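Local coordinates for uncharacterized protein (Cricetid herpesvirus 2, PDB 4ZKQ), which binds chemokines and is thought to act as a herpesvirus decoy receptor for these host signalling proteins, at residues I79-C84 against S311-S316; C52-Y57 against K382-T387; V124-P127 against M132-L135; A71-S76 against S178-N183. All coordinates share one frame; numbering follows the deposited sequence. Where two conformers were deposited one is given.

Interaction 1: residues I79-C84 against S311-S316; sequences ITCPAC and SVWGTS
The disulfide of Cys81 and Cys84 sits over the indole of Trp313 in a sulfur-aromatic contact that joins the loop between strands 68-74 and 85-94 to strand 308-315. Cys81 and Cys84 are the ends of a type I beta turn, closed by a backbone bond from Cys84 N to Cys81 O and by the disulfide itself. Cys81 CB approaches the centroid of the five-membered ring of Trp313 to 3.6 Å in a CH-pi contact. With SG anti to the backbone N (chi1 -177°), the Cys81 side chain carries its sulfur onward from CB and over the six-membered ring, where Cys81 SG stands 3.8 Å from the centroid, close to the ring normal. Cys84 SG is farther off and oblique to the five-membered ring. Tyr323 and Phe378 also meet the Trp313 ring at steep angles.

A single hydrogen bond holds the ring edge. Trp313 NE1 donates to Thr80 O over 2.8 Å, with an N-H...O angle of 146°; the nitrogen stands 48° above the carbonyl plane, away from the lone-pair directions. The backbone on both sides of this carbonyl is held too: Glu144 accepts from Thr80 N and Cys81 N.

Apolar and water-mediated contacts complete the junction. Thr80 CG2 packs against Ser311 CB at 3.9 Å, while Thr80 OG1, whose direct partner is Lys382 NZ, shares a water with Ser311 OG, the water lying 2.9 Å from each of these two hydroxyl oxygens.

Interaction 2: residues C52-Y57 against K382-T387; sequences CDKITY and KMESGT
Lys54 and Glu384 reach toward each other from strands of separate sheets whose backbones stay well apart, the nearest CA atoms being those of Lys54 and Gly386 at 8.8 Å. What joins strand 54-59 to the end of strand 378-384 is a buried salt-bridge network of Lys54, Glu384 and Lys382. The Lys54 chain leaves with CG anti to the backbone N (chi1 156°) and stays extended to its end, meeting the Glu384 side chain at about a right angle. NZ of Lys54 donates to Glu384 OE1 over 2.6 Å, coming in on the syn side but 29° out of the carboxylate plane. OE1 also accepts from Gln24 NE2, and Asp78 gives Lys54 a second acidic partner, so the lysine charge is probably well balanced despite its burial. Lys382 takes part more loosely: its NZ is 3.9 Å from Glu384 OE2, a long salt bridge, and its stronger partners are Thr80 OG1 and Ile79 O. The two ammonium groups come as near as 4.4 Å between Lys54 NZ and Lys382 NZ, and a single water accepts from both, 3.0 Å from Lys54 NZ and 3.2 Å from Lys382 NZ.

Interaction 3: residues V124-P127 against M132-L135; sequences VQQP and MQRL
Val124 and Gln133 form an antiparallel hydrogen-bonded pair at the turn end of the beta hairpin of strands 117-125 and 132-143. Val124 N donates to Gln133 O over 3.0 Å, and Gln133 N returns a bond of 2.9 Å to Val124 O. That second carbonyl oxygen also receives a CA-H...O contact from Met132. Gln125 and Met132 follow as a non-hydrogen-bonded pair, their CA atoms 4.6 Å apart.

The side chains divide between the two faces of the hairpin. On that of Val124, its CG2 meets Leu135 CD1 at 3.7 Å, the two side chains crossing at about a right angle. Gln126 and Gln133 bring their amides together on this face as well, with planes 55° apart. On the other face Met132, bent at chi2 (-61°) and chi3, lays its methyl alongside the Gln125 side chain from CB to the amide, with Met132 CE 3.1 Å from Gln125 NE2.

Residues of the turn position both outer glutamines: Gln125 NE2 donates to Gly130 O and Gln126 NE2 to Asp129 OD1. Farther out, Pro43, just before helix 44-51, packs on Gln126 and Gln133, while Leu135 rests on Val91 and Lys93 of the adjoining strand 85-94. The hairpin is therefore closed by two backbone bonds between Val124 and Gln133 and finished by polar side chains bound into its own turn. Val124 and Leu135 are the buried residues of the contact, whereas Gln125 and Met132 lie at its exposed margin; there the bonds of Gln125 and Gln126 to Gly130 and Asp129 tie side chains to the turn.

Interaction 4: residues A71-S76 against S178-N183; sequences AVLPLS and SLWKAN
Leu73 packs over the face of Trp180 in a buried, apolar contact between two facing beta sheets, as in a beta sandwich. Strand 68-74 belongs to a four-stranded antiparallel sheet and strand 175-181 to a seven-stranded mixed one. Their short segments run nearly antiparallel, at 159°, with axes 9.5 Å apart at closest approach, a spacing bridged by side chains without direct hydrogen bonds.

Leu73 CD2 comes down on the pyrrole part of the indole, 3.9 Å from the centroid of the five-membered ring of Trp180 and only 10° off its normal, which makes a CH-pi contact. The other methyl of the same leucine, CD1, reaches Trp180 CD1. Pro74 takes the benzo end, its CD lying 4.0 Å from Trp180 CZ2. With CG beside its backbone N (chi1 -51°), Trp180 turns its ring back along its own strand, and NE1 of Trp180 donates to Ser178 OG over 2.9 Å, a bent bond that holds for one of the two conformers of this serine and is therefore less certain.

Water joins the sheets beside the indole. One molecule lies 2.8 Å from Pro74 O and, in one conformer of the serine, 2.7 Å from Ser178 OG; it cannot donate to every acceptor in reach, and its bond to Leu75 O is weak. Around the pair, Ile166 of strand 161-169 and Leu150 of strand 147-152 pack on Leu73. Cohesion between the sheets here thus rests mainly on apolar and CH-pi contact, with a water beside it; where Ser178 adopts this conformer, the indole N-H is met within its own strand.

From the N terminus, residues 52-57 open the widest loop, which interaction 2 closes near the C-terminal end at 382-387 and within which the other three contacts lie. Residues 71-76 come next and are matched by 178-183, whereas 79-84, almost adjoining them, wait until 311-316; interactions 4 and 1 therefore cross. The short hairpin of interaction 3 is nested inside all of these loops. Interactions 1 and 2 tie the N-terminal sheets to strands 308-315 and 378-384, neighbours in the large C-terminal sheet, and touch through Lys382. Interactions 2 and 4 meet where strand 54-59 runs beside strand 175-181, while interaction 3 lies at the far edge of that seven-stranded sheet.

Interaction 1: residues I79-C84 against S311-S316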
loop_
_atom_site.group_PDB
_atom_site.type_symbol
_atom_site.label_atom_id
_atom_site.label_comp_id
_atom_site.label_asym_id
_atom_site.label_seq_id
_atom_site.Cartn_x
_atom_site.Cartn_y
_atom_site.Cartn_z
ATOM N N ILE A 79 -4.820 3.261 -1.589
ATOM C CA ILE A 79 -5.986 2.462 -1.288
ATOM C C ILE A 79 -6.187 1.494 -2.437
ATOM O O ILE A 79 -6.340 1.913 -3.594
ATOM C CB ILE A 79 -7.245 3.339 -1.090
ATOM C CG1 ILE A 79 -7.069 4.263 0.119
ATOM C CG2 ILE A 79 -8.502 2.481 -0.937
ATOM C CD1 ILE A 79 -8.263 5.154 0.388
ATOM N N THR A 80 -6.130 0.200 -2.135
ATOM C CA THR A 80 -6.627 -0.788 -3.087
ATOM C C THR A 80 -7.663 -1.641 -2.378
ATOM O O THR A 80 -8.836 -1.614 -2.727
ATOM C CB THR A 80 -5.518 -1.680 -3.675
ATOM O OG1 THR A 80 -4.586 -0.874 -4.406
ATOM C CG2 THR A 80 -6.125 -2.708 -4.634
ATOM N N CYS A 81 -7.213 -2.402 -1.386
ATOM C CA CYS A 81 -8.085 -3.247 -0.578
ATOM C C CYS A 81 -7.807 -3.028 0.912
ATOM O O CYS A 81 -6.971 -3.713 1.492
ATOM C CB CYS A 81 -7.886 -4.721 -0.923
ATOM S SG CYS A 81 -9.005 -5.807 -0.002
ATOM N N PRO A 82 -8.514 -2.077 1.534
ATOM C CA PRO A 82 -8.235 -1.698 2.926
ATOM C C PRO A 82 -8.229 -2.858 3.923
ATOM O O PRO A 82 -7.404 -2.842 4.839
ATOM C CB PRO A 82 -9.367 -0.719 3.246
ATOM C CG PRO A 82 -9.687 -0.089 1.923
ATOM C CD PRO A 82 -9.514 -1.188 0.912
ATOM N N ALA A 83 -9.098 -3.848 3.740
ATOM C CA ALA A 83 -9.253 -4.919 4.724
ATOM C C ALA A 83 -8.406 -6.153 4.410
ATOM O O ALA A 83 -8.237 -7.015 5.271
ATOM C CB ALA A 83 -10.719 -5.315 4.830
ATOM N N CYS A 84 -7.874 -6.233 3.191
ATOM C CA CYS A 84 -7.054 -7.378 2.775
ATOM C C CYS A 84 -5.788 -7.500 3.620
ATOM O O CYS A 84 -5.108 -6.510 3.874
ATOM C CB CYS A 84 -6.667 -7.263 1.304
ATOM S SG CYS A 84 -8.009 -7.576 0.108
ATOM N N SER A 311 -4.979 -4.261 -10.448
ATOM C CA SER A 311 -5.304 -4.976 -9.222
ATOM C C SER A 311 -6.805 -5.171 -9.182
ATOM O O SER A 311 -7.550 -4.223 -9.403
ATOM C CB SER A 311 -4.850 -4.203 -7.980
ATOM O OG SER A 311 -3.509 -3.772 -8.087
ATOM N N VAL A 312 -7.250 -6.387 -8.892
ATOM C CA VAL A 312 -8.679 -6.649 -8.781
ATOM C C VAL A 312 -8.936 -7.504 -7.561
ATOM O O VAL A 312 -8.190 -8.442 -7.275
ATOM C CB VAL A 312 -9.237 -7.337 -10.049
ATOM C CG1 VAL A 312 -8.536 -8.660 -10.311
ATOM C CG2 VAL A 312 -10.755 -7.528 -9.947
ATOM N N TRP A 313 -9.983 -7.167 -6.821
ATOM C CA TRP A 313 -10.393 -8.016 -5.723
ATOM C C TRP A 313 -11.897 -7.997 -5.568
ATOM O O TRP A 313 -12.569 -7.104 -6.074
ATOM C CB TRP A 313 -9.706 -7.593 -4.423
ATOM C CG TRP A 313 -10.069 -6.243 -3.920
ATOM C CD1 TRP A 313 -9.444 -5.064 -4.210
ATOM C CD2 TRP A 313 -11.130 -5.923 -3.020
ATOM N NE1 TRP A 313 -10.051 -4.029 -3.542
ATOM C CE2 TRP A 313 -11.093 -4.531 -2.802
ATOM C CE3 TRP A 313 -12.111 -6.680 -2.368
ATOM C CZ2 TRP A 313 -11.996 -3.880 -1.973
ATOM C CZ3 TRP A 313 -13.008 -6.033 -1.543
ATOM C CH2 TRP A 313 -12.945 -4.649 -1.352
ATOM N N GLY A 314 -12.427 -8.995 -4.874
ATOM C CA GLY A 314 -13.854 -9.043 -4.640
ATOM C C GLY A 314 -14.220 -9.836 -3.409
ATOM O O GLY A 314 -13.390 -10.530 -2.828
ATOM N N THR A 315 -15.479 -9.704 -3.012
ATOM C CA THR A 315 -16.043 -10.446 -1.899
ATOM C C THR A 315 -17.528 -10.630 -2.182
ATOM O O THR A 315 -18.181 -9.713 -2.680
ATOM C CB THR A 315 -15.841 -9.723 -0.544
ATOM O OG1 THR A 315 -16.421 -10.502 0.508
ATOM C CG2 THR A 315 -16.481 -8.340 -0.559
ATOM N N SER A 316 -18.052 -11.812 -1.888
ATOM C CA SER A 316 -19.458 -12.106 -2.141
ATOM C C SER A 316 -20.383 -11.430 -1.140
ATOM O O SER A 316 -21.604 -11.538 -1.249
ATOM C CB SER A 316 -19.706 -13.615 -2.108
ATOM O OG SER A 316 -19.255 -14.239 -3.294
HETATM O O HOH W 1 -2.597 -2.653 -5.608
#

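Interaction 2: residues C52-Y57 against K382-T387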
loop_
_atom_site.group_PDB
_atom_site.type_symbol
_atom_site.label_atom_id
_atom_site.label_comp_id
_atom_site.label_asym_id
_atom_site.label_seq_id
_atom_site.Cartn_x
_atom_site.Cartn_y
_atom_site.Cartn_z
ATOM N N CYS A 52 9.447 -6.104 -6.531
ATOM C CA CYS A 52 8.464 -5.020 -6.585
ATOM C C CYS A 52 7.800 -4.893 -7.952
ATOM O O CYS A 52 8.467 -4.970 -8.976
ATOM C CB CYS A 52 9.134 -3.692 -6.220
ATOM S SG CYS A 52 9.657 -3.569 -4.478
ATOM N N ASP A 53 6.485 -4.673 -7.951
ATOM C CA ASP A 53 5.727 -4.454 -9.182
ATOM C C ASP A 53 5.383 -2.981 -9.334
ATOM O O ASP A 53 5.052 -2.513 -10.421
ATOM C CB ASP A 53 4.462 -5.320 -9.183
ATOM C CG ASP A 53 4.781 -6.800 -9.124
ATOM O OD1 ASP A 53 5.381 -7.298 -10.100
ATOM O OD2 ASP A 53 4.467 -7.459 -8.103
ATOM N N LYS A 54 5.511 -2.247 -8.236
ATOM C CA LYS A 54 5.209 -0.835 -8.211
ATOM C C LYS A 54 5.994 -0.209 -7.068
ATOM O O LYS A 54 6.229 -0.866 -6.055
ATOM C CB LYS A 54 3.700 -0.635 -8.042
ATOM C CG LYS A 54 3.275 0.683 -7.438
ATOM C CD LYS A 54 1.752 0.787 -7.396
ATOM C CE LYS A 54 1.307 1.821 -6.395
ATOM N NZ LYS A 54 -0.131 2.151 -6.533
ATOM N N ILE A 55 6.407 1.046 -7.224
ATOM C CA ILE A 55 7.117 1.721 -6.150
ATOM C C ILE A 55 6.710 3.192 -6.025
ATOM O O ILE A 55 6.555 3.901 -7.015
ATOM C CB ILE A 55 8.638 1.603 -6.337
ATOM C CG1 ILE A 55 9.367 2.115 -5.089
ATOM C CG2 ILE A 55 9.096 2.324 -7.602
ATOM C CD1 ILE A 55 10.813 1.685 -5.030
ATOM N N THR A 56 6.513 3.613 -4.781
ATOM C CA THR A 56 6.165 4.986 -4.449
ATOM C C THR A 56 7.369 5.609 -3.767
ATOM O O THR A 56 7.978 4.983 -2.906
ATOM C CB THR A 56 4.935 5.051 -3.527
ATOM O OG1 THR A 56 3.767 4.643 -4.254
ATOM C CG2 THR A 56 4.708 6.474 -2.974
ATOM N N TYR A 57 7.730 6.821 -4.181
ATOM C CA TYR A 57 8.859 7.536 -3.599
ATOM C C TYR A 57 8.364 8.612 -2.633
ATOM O O TYR A 57 7.367 9.285 -2.902
ATOM C CB TYR A 57 9.713 8.182 -4.692
ATOM C CG TYR A 57 10.141 7.245 -5.786
ATOM C CD1 TYR A 57 11.272 6.449 -5.642
ATOM C CD2 TYR A 57 9.425 7.160 -6.974
ATOM C CE1 TYR A 57 11.671 5.589 -6.649
ATOM C CE2 TYR A 57 9.817 6.302 -7.982
ATOM C CZ TYR A 57 10.940 5.521 -7.815
ATOM O OH TYR A 57 11.341 4.669 -8.822
ATOM N N LYS A 382 -8.654 -1.752 -10.084
ATOM C CA LYS A 382 -7.842 -0.559 -10.253
ATOM C C LYS A 382 -6.781 -0.827 -11.307
ATOM O O LYS A 382 -6.165 -1.889 -11.332
ATOM C CB LYS A 382 -7.190 -0.130 -8.939
ATOM C CG LYS A 382 -6.346 1.134 -9.085
ATOM C CD LYS A 382 -5.935 1.730 -7.749
ATOM C CE LYS A 382 -4.991 0.822 -6.996
ATOM N NZ LYS A 382 -4.417 1.506 -5.801
ATOM N N MET A 383 -6.603 0.148 -12.186
ATOM C CA MET A 383 -5.588 0.095 -13.224
ATOM C C MET A 383 -4.830 1.412 -13.165
ATOM O O MET A 383 -5.440 2.480 -13.123
ATOM C CB MET A 383 -6.223 -0.130 -14.596
ATOM C CG MET A 383 -6.993 -1.445 -14.707
ATOM S SD MET A 383 -7.663 -1.767 -16.351
ATOM C CE MET A 383 -6.162 -1.995 -17.304
ATOM N N GLU A 384 -3.504 1.339 -13.126
ATOM C CA GLU A 384 -2.694 2.530 -12.906
ATOM C C GLU A 384 -1.375 2.489 -13.660
ATOM O O GLU A 384 -0.744 1.438 -13.798
ATOM C CB GLU A 384 -2.410 2.712 -11.412
ATOM C CG GLU A 384 -1.732 1.515 -10.769
ATOM C CD GLU A 384 -1.668 1.604 -9.256
ATOM O OE1 GLU A 384 -1.397 2.702 -8.735
ATOM O OE2 GLU A 384 -1.879 0.570 -8.587
ATOM N N SER A 385 -0.978 3.660 -14.137
ATOM C CA SER A 385 0.363 3.905 -14.626
ATOM C C SER A 385 1.095 4.695 -13.560
ATOM O O SER A 385 0.648 4.763 -12.421
ATOM C CB SER A 385 0.327 4.678 -15.939
ATOM O OG SER A 385 -0.294 5.933 -15.743
ATOM N N GLY A 386 2.209 5.306 -13.937
ATOM C CA GLY A 386 2.936 6.172 -13.029
ATOM C C GLY A 386 2.233 7.488 -12.759
ATOM O O GLY A 386 2.457 8.107 -11.718
ATOM N N THR A 387 1.374 7.911 -13.687
ATOM C CA THR A 387 0.785 9.248 -13.644
ATOM C C THR A 387 -0.749 9.270 -13.625
ATOM O O THR A 387 -1.346 10.322 -13.383
ATOM C CB THR A 387 1.251 10.074 -14.850
ATOM O OG1 THR A 387 0.903 9.385 -16.056
ATOM C CG2 THR A 387 2.755 10.283 -14.804
HETATM O O HOH W 2 -1.695 -0.042 -5.123
#

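Interaction 3: residues V124-P127 against M132-L135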
loop_
_atom_site.group_PDB
_atom_site.type_symbol
_atom_site.label_atom_id
_atom_site.label_comp_id
_atom_site.label_asym_id
_atom_site.label_seq_id
_atom_site.Cartn_x
_atom_site.Cartn_y
_atom_site.Cartn_z
ATOM N N VAL A 124 25.366 -6.545 3.789
ATOM C CA VAL A 124 25.306 -7.089 2.437
ATOM C C VAL A 124 26.273 -6.328 1.537
ATOM O O VAL A 124 26.648 -5.196 1.839
ATOM C CB VAL A 124 23.881 -7.008 1.836
ATOM C CG1 VAL A 124 22.894 -7.837 2.655
ATOM C CG2 VAL A 124 23.421 -5.561 1.741
ATOM N N GLN A 125 26.667 -6.962 0.437
ATOM C CA GLN A 125 27.507 -6.322 -0.568
ATOM C C GLN A 125 26.662 -5.824 -1.727
ATOM O O GLN A 125 25.896 -6.589 -2.308
ATOM C CB GLN A 125 28.564 -7.292 -1.090
ATOM C CG GLN A 125 29.460 -6.680 -2.156
ATOM C CD GLN A 125 30.746 -7.451 -2.360
ATOM O OE1 GLN A 125 30.739 -8.677 -2.475
ATOM N NE2 GLN A 125 31.864 -6.734 -2.392
ATOM N N GLN A 126 26.812 -4.548 -2.064
ATOM C CA GLN A 126 26.057 -3.952 -3.163
ATOM C C GLN A 126 26.798 -4.192 -4.483
ATOM O O GLN A 126 27.820 -3.559 -4.730
ATOM C CB GLN A 126 25.848 -2.453 -2.923
ATOM C CG GLN A 126 24.853 -1.815 -3.876
ATOM C CD GLN A 126 24.513 -0.387 -3.498
ATOM O OE1 GLN A 126 23.347 -0.044 -3.304
ATOM N NE2 GLN A 126 25.531 0.454 -3.397
ATOM N N PRO A 127 26.288 -5.108 -5.332
ATOM C CA PRO A 127 27.048 -5.482 -6.534
ATOM C C PRO A 127 27.312 -4.324 -7.497
ATOM O O PRO A 127 28.263 -4.395 -8.277
ATOM C CB PRO A 127 26.151 -6.533 -7.206
ATOM C CG PRO A 127 25.238 -7.014 -6.140
ATOM C CD PRO A 127 25.005 -5.829 -5.264
ATOM N N MET A 132 30.019 -2.176 0.824
ATOM C CA MET A 132 29.310 -2.854 1.901
ATOM C C MET A 132 28.182 -1.963 2.407
ATOM O O MET A 132 28.283 -0.738 2.353
ATOM C CB MET A 132 30.259 -3.201 3.050
ATOM C CG MET A 132 31.346 -4.201 2.691
ATOM S SD MET A 132 30.686 -5.794 2.174
ATOM C CE MET A 132 31.232 -5.829 0.481
ATOM N N GLN A 133 27.110 -2.582 2.890
ATOM C CA GLN A 133 25.981 -1.840 3.440
ATOM C C GLN A 133 25.431 -2.515 4.682
ATOM O O GLN A 133 25.286 -3.733 4.728
ATOM C CB GLN A 133 24.871 -1.700 2.403
ATOM C CG GLN A 133 25.288 -0.962 1.146
ATOM C CD GLN A 133 24.126 -0.735 0.203
ATOM O OE1 GLN A 133 23.246 -1.587 0.073
ATOM N NE2 GLN A 133 24.109 0.421 -0.453
ATOM N N ARG A 134 25.135 -1.701 5.686
ATOM C CA ARG A 134 24.496 -2.167 6.903
ATOM C C ARG A 134 22.990 -1.927 6.798
ATOM O O ARG A 134 22.546 -0.784 6.667
ATOM C CB ARG A 134 25.083 -1.442 8.112
ATOM C CG ARG A 134 24.761 -2.071 9.447
ATOM C CD ARG A 134 25.496 -3.393 9.635
ATOM N NE ARG A 134 25.318 -3.897 10.992
ATOM C CZ ARG A 134 25.398 -5.175 11.350
ATOM N NH1 ARG A 134 25.653 -6.115 10.450
ATOM N NH2 ARG A 134 25.219 -5.507 12.619
ATOM N N LEU A 135 22.214 -3.007 6.844
ATOM C CA LEU A 135 20.759 -2.920 6.746
ATOM C C LEU A 135 20.079 -3.483 7.985
ATOM O O LEU A 135 20.611 -4.386 8.630
ATOM C CB LEU A 135 20.254 -3.683 5.524
ATOM C CG LEU A 135 20.826 -3.300 4.160
ATOM C CD1 LEU A 135 20.270 -4.218 3.089
ATOM C CD2 LEU A 135 20.528 -1.855 3.832
#

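Interaction 4: residues A71-S76 against S178-N183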
loop_
_atom_site.group_PDB
_atom_site.type_symbol
_atom_site.label_atom_id
_atom_site.label_comp_id
_atom_site.label_asym_id
_atom_site.label_seq_id
_atom_site.Cartn_x
_atom_site.Cartn_y
_atom_site.Cartn_z
ATOM N N ALA A 71 9.349 7.953 13.311
ATOM C CA ALA A 71 8.787 7.962 11.960
ATOM C C ALA A 71 7.608 7.000 11.899
ATOM O O ALA A 71 7.638 5.930 12.507
ATOM C CB ALA A 71 9.836 7.583 10.937
ATOM N N VAL A 72 6.572 7.396 11.176
ATOM C CA VAL A 72 5.364 6.601 11.039
ATOM C C VAL A 72 5.092 6.408 9.558
ATOM O O VAL A 72 4.739 7.353 8.856
ATOM C CB VAL A 72 4.160 7.271 11.723
ATOM C CG1 VAL A 72 2.897 6.441 11.532
ATOM C CG2 VAL A 72 4.447 7.474 13.212
ATOM N N LEU A 73 5.267 5.175 9.094
ATOM C CA LEU A 73 5.165 4.861 7.671
ATOM C C LEU A 73 3.968 3.955 7.381
ATOM O O LEU A 73 3.720 2.995 8.107
ATOM C CB LEU A 73 6.456 4.196 7.199
ATOM C CG LEU A 73 7.731 4.994 7.433
ATOM C CD1 LEU A 73 8.939 4.159 7.097
ATOM C CD2 LEU A 73 7.731 6.273 6.613
ATOM N N PRO A 74 3.210 4.261 6.319
ATOM C CA PRO A 74 2.126 3.356 5.945
ATOM C C PRO A 74 2.679 2.109 5.269
ATOM O O PRO A 74 3.625 2.233 4.493
ATOM C CB PRO A 74 1.306 4.190 4.967
ATOM C CG PRO A 74 2.326 5.052 4.301
ATOM C CD PRO A 74 3.331 5.386 5.375
ATOM N N LEU A 75 2.110 0.938 5.538
ATOM C CA LEU A 75 2.580 -0.264 4.862
ATOM C C LEU A 75 2.190 -0.202 3.386
ATOM O O LEU A 75 2.886 -0.756 2.541
ATOM C CB LEU A 75 2.049 -1.530 5.539
ATOM C CG LEU A 75 2.582 -1.795 6.957
ATOM C CD1 LEU A 75 2.280 -3.222 7.380
ATOM C CD2 LEU A 75 4.077 -1.536 7.106
ATOM N N SER A 76 1.102 0.507 3.079
ATOM C CA SER A 76 0.776 0.859 1.697
ATOM C C SER A 76 0.263 2.304 1.633
ATOM O O SER A 76 -0.663 2.647 2.361
ATOM C CB SER A 76 -0.277 -0.107 1.140
ATOM O OG SER A 76 -0.648 0.244 -0.183
ATOM N N SER A 178 7.428 0.957 -1.255
ATOM C CA SER A 178 7.617 2.374 -1.020
ATOM C C SER A 178 9.029 2.611 -0.528
ATOM O O SER A 178 9.557 1.839 0.269
ATOM C CB SER A 178 6.590 2.903 -0.021
ATOM O OG SER A 178 6.674 2.217 1.206
ATOM N N LEU A 179 9.640 3.676 -1.029
ATOM C CA LEU A 179 11.010 4.015 -0.680
ATOM C C LEU A 179 11.043 5.412 -0.089
ATOM O O LEU A 179 10.775 6.393 -0.781
ATOM C CB LEU A 179 11.928 3.905 -1.897
ATOM C CG LEU A 179 13.430 4.050 -1.624
ATOM C CD1 LEU A 179 13.892 2.992 -0.641
ATOM C CD2 LEU A 179 14.192 3.933 -2.936
ATOM N N TRP A 180 11.356 5.474 1.203
ATOM C CA TRP A 180 11.348 6.710 1.975
ATOM C C TRP A 180 12.786 7.109 2.240
ATOM O O TRP A 180 13.480 6.441 2.995
ATOM C CB TRP A 180 10.587 6.529 3.294
ATOM C CG TRP A 180 9.259 5.930 3.073
ATOM C CD1 TRP A 180 8.946 4.604 3.092
ATOM C CD2 TRP A 180 8.054 6.624 2.754
ATOM N NE1 TRP A 180 7.615 4.426 2.808
ATOM C CE2 TRP A 180 7.042 5.658 2.598
ATOM C CE3 TRP A 180 7.727 7.977 2.588
ATOM C CZ2 TRP A 180 5.733 5.988 2.284
ATOM C CZ3 TRP A 180 6.424 8.307 2.281
ATOM C CH2 TRP A 180 5.444 7.317 2.128
ATOM N N LYS A 181 13.231 8.183 1.591
ATOM C CA LYS A 181 14.612 8.641 1.713
ATOM C C LYS A 181 14.708 9.919 2.528
ATOM O O LYS A 181 13.870 10.816 2.412
ATOM C CB LYS A 181 15.235 8.881 0.336
ATOM C CG LYS A 181 15.307 7.659 -0.544
ATOM C CD LYS A 181 16.174 7.932 -1.764
ATOM C CE LYS A 181 15.842 6.989 -2.901
ATOM N NZ LYS A 181 14.726 7.491 -3.757
ATOM N N ALA A 182 15.734 9.997 3.363
ATOM C CA ALA A 182 16.009 11.224 4.080
ATOM C C ALA A 182 16.379 12.285 3.042
ATOM O O ALA A 182 17.151 12.015 2.126
ATOM C CB ALA A 182 17.126 11.033 5.086
ATOM N N ASN A 183 15.810 13.472 3.184
ATOM C CA ASN A 183 16.049 14.564 2.237
ATOM C C ASN A 183 15.632 14.239 0.798
ATOM O O ASN A 183 16.182 14.795 -0.153
ATOM C CB ASN A 183 17.525 14.969 2.261
ATOM C CG ASN A 183 17.936 15.580 3.589
ATOM O OD1 ASN A 183 17.177 16.335 4.192
ATOM N ND2 ASN A 183 19.136 15.253 4.051
HETATM O O HOH W 3 4.074 1.754 1.758
#